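PDB 5MQ6: polycyclic ketone monooxygenase from Myceliophthora thermophila, which uses FAD and NADPH to carry out Baeyer-Villiger oxidation, inserting one oxygen atom beside the carbonyl of ketones, especially polycyclic ones, to give esters or lactones. Local coordinates for residues K153-G157 / P158-E162; D561-D564 / G565-V569; G644-G648 / F649-S653. All coordinates share one frame; numbering follows the deposited sequence.

Interaction 1. Residues K153-G157 / P158-E162; sequences KYAAG and PELLE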
# COMPACT_ATOMS: atom_id res chain seq x y z
N LYS A 153 13.43 13.95 8.96
CA LYS A 153 13.46 12.50 9.16
C LYS A 153 12.28 11.76 8.49
O LYS A 153 12.47 10.69 8.05
CB LYS A 153 13.53 12.07 10.63
CG LYS A 153 13.86 10.57 10.74
CD LYS A 153 14.85 10.25 11.83
CE LYS A 153 15.06 8.79 12.13
NZ LYS A 153 16.42 8.31 11.63
N TYR A 154 11.11 12.36 8.49
CA TYR A 154 9.90 11.90 7.90
C TYR A 154 9.43 13.03 6.95
O TYR A 154 9.22 14.20 7.35
CB TYR A 154 8.86 11.62 8.96
CG TYR A 154 9.44 10.61 9.95
CD1 TYR A 154 9.70 9.26 9.54
CD2 TYR A 154 9.86 11.01 11.22
CE1 TYR A 154 10.32 8.35 10.37
CE2 TYR A 154 10.53 10.10 12.04
CZ TYR A 154 10.71 8.79 11.64
OH TYR A 154 11.34 7.91 12.44
N ALA A 155 9.24 12.66 5.70
CA ALA A 155 8.76 13.59 4.68
C ALA A 155 7.29 13.87 4.72
O ALA A 155 6.46 12.97 4.86
CB ALA A 155 9.14 13.05 3.26
N ALA A 156 6.93 15.14 4.51
CA ALA A 156 5.52 15.54 4.33
C ALA A 156 5.07 15.34 2.83
O ALA A 156 5.90 15.23 1.94
CB ALA A 156 5.31 16.98 4.76
N GLY A 157 3.77 15.24 2.61
CA GLY A 157 3.16 15.06 1.31
C GLY A 157 3.82 15.87 0.24
O GLY A 157 4.30 15.30 -0.75
N PRO A 158 3.85 17.20 0.40
CA PRO A 158 4.38 18.09 -0.62
C PRO A 158 5.78 17.80 -1.02
O PRO A 158 6.08 17.86 -2.20
CB PRO A 158 4.30 19.46 0.05
CG PRO A 158 3.00 19.34 0.84
CD PRO A 158 3.09 17.96 1.43
N GLU A 159 6.64 17.49 -0.06
CA GLU A 159 7.98 17.11 -0.40
C GLU A 159 8.01 15.77 -1.21
O GLU A 159 8.86 15.58 -2.11
CB GLU A 159 8.77 16.97 0.87
CG GLU A 159 10.16 16.57 0.64
CD GLU A 159 11.04 16.63 1.86
OE1 GLU A 159 10.44 16.46 2.94
OE2 GLU A 159 12.29 16.80 1.68
N LEU A 160 7.06 14.90 -0.89
CA LEU A 160 6.96 13.61 -1.55
C LEU A 160 6.49 13.71 -2.97
O LEU A 160 7.02 13.04 -3.87
CB LEU A 160 6.09 12.60 -0.77
CG LEU A 160 6.82 12.19 0.50
CD1 LEU A 160 5.89 11.60 1.52
CD2 LEU A 160 7.95 11.31 0.26
N LEU A 161 5.49 14.54 -3.15
CA LEU A 161 4.98 14.82 -4.47
C LEU A 161 6.03 15.57 -5.36
O LEU A 161 6.29 15.19 -6.55
CB LEU A 161 3.68 15.57 -4.33
CG LEU A 161 3.02 16.09 -5.60
CD1 LEU A 161 2.65 14.89 -6.45
CD2 LEU A 161 1.70 16.80 -5.27
N GLU A 162 6.70 16.56 -4.76
CA GLU A 162 7.70 17.27 -5.49
C GLU A 162 8.84 16.30 -5.95
O GLU A 162 9.39 16.44 -7.04
CB GLU A 162 8.20 18.46 -4.66
CG GLU A 162 9.53 19.08 -5.12
CD GLU A 162 10.05 20.10 -4.09
OE1 GLU A 162 11.08 19.88 -3.39
OE2 GLU A 162 9.41 21.14 -3.94
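Ala156 and Leu160 meet at the N-terminus of helix 157-170, where Ala156 holds the N-cap position and its carbonyl starts the helical hydrogen bonding. Backbone bonds carry the first turn. Leu160 N donates to Ala156 O at 3.1 Å, the amide lying in the plane of that carbonyl. Leu161 N reaches Gly157 O at 2.8 Å and is the straighter of the two, with an N-H...O angle of 163°; a weak second approach to Gly157 O comes from Leu160 N, bent to 117°. Pro158 has no N-H, which costs nothing in the first turn, where amides have no helical acceptor before them; its ring carbon CD lies 4.1 Å from Ala156 CB.

Apolar packing comes from Leu160 folding back over the incoming loop. With CG anti to the carbonyl carbon (chi1 -70°), its methyl CD2 rests 3.7 Å from Ala155 CB, while CD1 lies 3.7 Å from both Ala155 O and Ala156 O. The same methyl of Ala155 packs on Cys132, and Leu160 lies near Tyr139, both FAD-binding residues, consistent with a second-shell place beside the flavin site; the Leu160 side chain itself stays about 7 Å from FAD.

Glu159 provides the polar side. OE2 of its extended chain is hydrogen-bonded to Tyr148 OH and Lys151 N, in the preceding loop, and OE1 lies 3.7 Å from Ala155 CB.

Interaction 2. Residues D561-D564 / G565-V569; sequences DRVD and GDALV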
# COMPACT_ATOMS: atom_id res chain seq x y z
N ASP A 561 18.54 -8.80 -24.81
CA ASP A 561 19.90 -8.98 -25.24
C ASP A 561 20.06 -10.37 -25.91
O ASP A 561 20.70 -10.50 -26.93
CB ASP A 561 20.87 -8.90 -24.13
CG ASP A 561 21.15 -7.47 -23.64
OD1 ASP A 561 20.90 -6.45 -24.33
OD2 ASP A 561 21.69 -7.37 -22.52
N ARG A 562 19.48 -11.39 -25.35
CA ARG A 562 19.57 -12.71 -25.93
C ARG A 562 18.98 -12.85 -27.32
O ARG A 562 19.58 -13.55 -28.15
CB ARG A 562 19.02 -13.76 -25.00
CG ARG A 562 19.98 -14.08 -23.86
CD ARG A 562 19.40 -15.08 -22.91
NE ARG A 562 18.95 -16.31 -23.57
CZ ARG A 562 18.43 -17.33 -22.91
NH1 ARG A 562 18.25 -17.30 -21.61
NH2 ARG A 562 18.06 -18.38 -23.56
N VAL A 563 17.85 -12.18 -27.62
CA VAL A 563 17.29 -12.20 -29.00
C VAL A 563 17.74 -11.06 -29.91
O VAL A 563 17.21 -10.87 -31.04
CB VAL A 563 15.77 -12.21 -28.90
CG1 VAL A 563 15.31 -13.38 -28.05
CG2 VAL A 563 15.21 -10.86 -28.40
N ASP A 564 18.68 -10.26 -29.44
CA ASP A 564 19.08 -9.02 -30.09
C ASP A 564 17.89 -8.08 -30.47
O ASP A 564 17.74 -7.60 -31.61
CB ASP A 564 19.92 -9.30 -31.35
CG ASP A 564 20.56 -8.09 -31.88
OD1 ASP A 564 20.80 -7.08 -31.16
OD2 ASP A 564 20.82 -8.10 -33.07
N GLY A 565 17.13 -7.78 -29.44
CA GLY A 565 16.02 -6.81 -29.49
C GLY A 565 14.72 -7.52 -29.89
O GLY A 565 14.68 -8.35 -30.84
N ASP A 566 13.66 -7.16 -29.16
CA ASP A 566 12.30 -7.57 -29.48
C ASP A 566 11.99 -8.97 -29.10
O ASP A 566 11.66 -9.83 -29.93
CB ASP A 566 11.90 -7.20 -30.93
CG ASP A 566 10.39 -7.07 -31.11
OD1 ASP A 566 9.56 -7.15 -30.16
OD2 ASP A 566 10.03 -6.88 -32.29
N ALA A 567 11.97 -9.16 -27.78
CA ALA A 567 11.64 -10.47 -27.18
C ALA A 567 10.23 -10.70 -26.84
O ALA A 567 9.44 -9.77 -26.46
CB ALA A 567 12.54 -10.71 -25.95
N LEU A 568 9.92 -11.99 -26.89
CA LEU A 568 8.72 -12.51 -26.33
C LEU A 568 9.14 -13.38 -25.17
O LEU A 568 9.78 -14.40 -25.41
CB LEU A 568 7.97 -13.29 -27.42
CG LEU A 568 6.62 -13.83 -26.98
CD1 LEU A 568 5.65 -12.69 -26.69
CD2 LEU A 568 6.06 -14.77 -28.02
N VAL A 569 8.69 -13.04 -23.96
CA VAL A 569 9.15 -13.63 -22.75
C VAL A 569 7.98 -14.12 -21.97
O VAL A 569 7.12 -13.31 -21.58
CB VAL A 569 9.79 -12.54 -21.85
CG1 VAL A 569 10.35 -13.19 -20.60
CG2 VAL A 569 10.88 -11.85 -22.58
O HOH W 1 14.53 -10.69 -31.93
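A Schellman motif ends helix 541-562 here, and across it Val563 packs on Ala567 as the chain turns into strand 567-571. Asp564 is the C-prime residue: Asp564 N bonds to Asp561 O at 3.2 Å, and the positive phi of Asp564 (50°) turns the chain so that Gly565 N reaches back to Glu560 O. Gly565 also has positive phi, a conformation that favours glycine. Beyond the turn, the carboxylate of Glu560 receives Asp566 N and Ala567 N on its two oxygens, tying the start of the strand to the last turn of the helix, and Asp566 makes a salt bridge with Arg654.

The side-chain contact is small and apolar. Val563 points one methyl, CG2, across the turn, and it lies 3.6 Å from Ala567 CB. Its first torsion (chi1 -55°) sets CG2 between the backbone N and the carbonyl carbon, from where it also passes Gly565 O at 3.5 Å. Val563 further touches Ile651 of strand 649-653, and Ala567 touches Ala559 and Tyr218.

One water lies between Val563 O (2.8 Å) and Gly565 O (2.6 Å), close enough to donate to either.

Interaction 3. Residues G644-G648 / F649-S653; sequences GSLKG and FDISS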
# COMPACT_ATOMS: atom_id res chain seq x y z
N GLY A 644 22.19 -15.31 -16.90
CA GLY A 644 21.41 -15.00 -18.08
C GLY A 644 20.55 -16.14 -18.58
O GLY A 644 19.89 -15.98 -19.65
N SER A 645 20.52 -17.29 -17.85
CA SER A 645 19.74 -18.46 -18.34
C SER A 645 18.22 -18.24 -18.29
O SER A 645 17.48 -18.87 -19.03
CB SER A 645 20.13 -19.74 -17.60
OG SER A 645 19.91 -19.64 -16.20
N LEU A 646 17.74 -17.41 -17.37
CA LEU A 646 16.33 -17.18 -17.23
C LEU A 646 15.54 -18.46 -17.12
O LEU A 646 14.58 -18.73 -17.85
CB LEU A 646 15.83 -16.28 -18.33
CG LEU A 646 16.29 -14.84 -18.39
CD1 LEU A 646 15.56 -14.15 -19.57
CD2 LEU A 646 16.11 -13.98 -17.14
N LYS A 647 15.96 -19.27 -16.19
CA LYS A 647 15.47 -20.63 -16.08
C LYS A 647 13.99 -20.60 -15.87
O LYS A 647 13.53 -19.82 -15.05
CB LYS A 647 16.15 -21.34 -14.89
CG LYS A 647 15.61 -22.76 -14.76
CD LYS A 647 16.34 -23.63 -13.69
CE LYS A 647 15.73 -25.02 -13.57
NZ LYS A 647 15.91 -25.58 -12.18
N GLY A 648 13.25 -21.47 -16.56
CA GLY A 648 11.81 -21.39 -16.48
C GLY A 648 11.09 -20.37 -17.41
O GLY A 648 9.86 -20.38 -17.49
N PHE A 649 11.82 -19.53 -18.16
CA PHE A 649 11.16 -18.70 -19.19
C PHE A 649 11.32 -19.29 -20.58
O PHE A 649 12.38 -19.75 -20.98
CB PHE A 649 11.71 -17.29 -19.22
CG PHE A 649 11.25 -16.41 -18.11
CD1 PHE A 649 10.06 -15.70 -18.21
CD2 PHE A 649 12.01 -16.27 -16.99
CE1 PHE A 649 9.64 -14.86 -17.16
CE2 PHE A 649 11.59 -15.44 -15.91
CZ PHE A 649 10.39 -14.72 -16.02
N ASP A 650 10.25 -19.25 -21.35
CA ASP A 650 10.29 -19.46 -22.77
C ASP A 650 10.67 -18.09 -23.38
O ASP A 650 9.96 -17.09 -23.19
CB ASP A 650 8.91 -19.94 -23.20
CG ASP A 650 8.84 -20.32 -24.71
OD1 ASP A 650 9.43 -19.61 -25.63
OD2 ASP A 650 8.13 -21.32 -24.96
N ILE A 651 11.79 -18.04 -24.07
CA ILE A 651 12.31 -16.80 -24.72
C ILE A 651 12.28 -17.09 -26.22
O ILE A 651 12.66 -18.17 -26.66
CB ILE A 651 13.80 -16.59 -24.34
CG1 ILE A 651 14.00 -16.43 -22.85
CG2 ILE A 651 14.41 -15.43 -25.01
CD1 ILE A 651 13.28 -15.27 -22.22
N SER A 652 11.91 -16.11 -26.99
CA SER A 652 11.86 -16.23 -28.45
C SER A 652 11.77 -14.84 -29.00
O SER A 652 11.69 -13.86 -28.23
CB SER A 652 10.70 -17.07 -28.92
OG SER A 652 9.48 -16.39 -28.59
N SER A 653 11.81 -14.71 -30.32
CA SER A 653 11.72 -13.41 -30.92
C SER A 653 10.25 -13.07 -31.05
O SER A 653 9.51 -13.89 -31.52
CB SER A 653 12.27 -13.41 -32.28
OG SER A 653 12.25 -12.08 -32.69
O HOH W 2 15.09 -19.59 -20.31
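A type II beta turn from Leu646 to Phe649 delivers the chain into strand 649-653. It is closed by Phe649 N, which donates to Leu646 O at 2.9 Å with an N-H...O angle of 161°; the donor stands tilted from the plane of the carbonyl. Gly648 takes the third position of the turn with phi 84°, where a side chain would jam against the carbonyl oxygen of Lys647. A water sits 2.7 Å from Leu646 O and 2.8 Å from Phe649 O, placed to donate to either of the first and last carbonyls of the turn.

The Phe649 ring is placed by its first torsion (chi1 -76°), which sets CG anti to the carbonyl carbon and beside the backbone N, bringing CD2 up to Leu646. Leu646 O lies in the ring plane at its edge, 3.7 Å from CD2, and the same ring carbon is 4.0 Å from Leu646 CB. Strand 649-653 pairs antiparallel with strand 567-571 in a two-stranded sheet beside helix 541-562, and the ring also packs on Val569 and Val571 of the partner strand and on Leu516 and Cys520. Replacing Phe649 with an alanine would probably open a gap between Leu646 and those valines, leaving Leu646 CB without its aromatic neighbour.

Further along the strand, Ile651 crosses Leu646 at about a right angle, and both side chains touch Ala559 on helix 541-562. The meeting is methyl to methyl: Leu646 CD1 lies 3.7 Å from Ile651 CD1.

How the interactions relate
Along the chain the three contacts follow in series. Interaction 1 lies within the nucleotide-binding part of the fold, at the start of helix 157-170 near FAD, and its centre is about 39 Å from that of interaction 2 and 40 Å from that of interaction 3. Those two form one surface patch away from the annotated sites, with centres about 9 Å apart. Interaction 2 leads from helix 541-562 into strand 567-571, and interaction 3 leads into strand 649-653, the antiparallel partner of that strand. A probable hydrogen bond from Leu568 N to Ser652 O joins the strands, and Arg562 NH1 is hydrogen-bonded to Gly644 O. These bonds connect the C-terminal segment to the end of helix 541-562 and the strand after it.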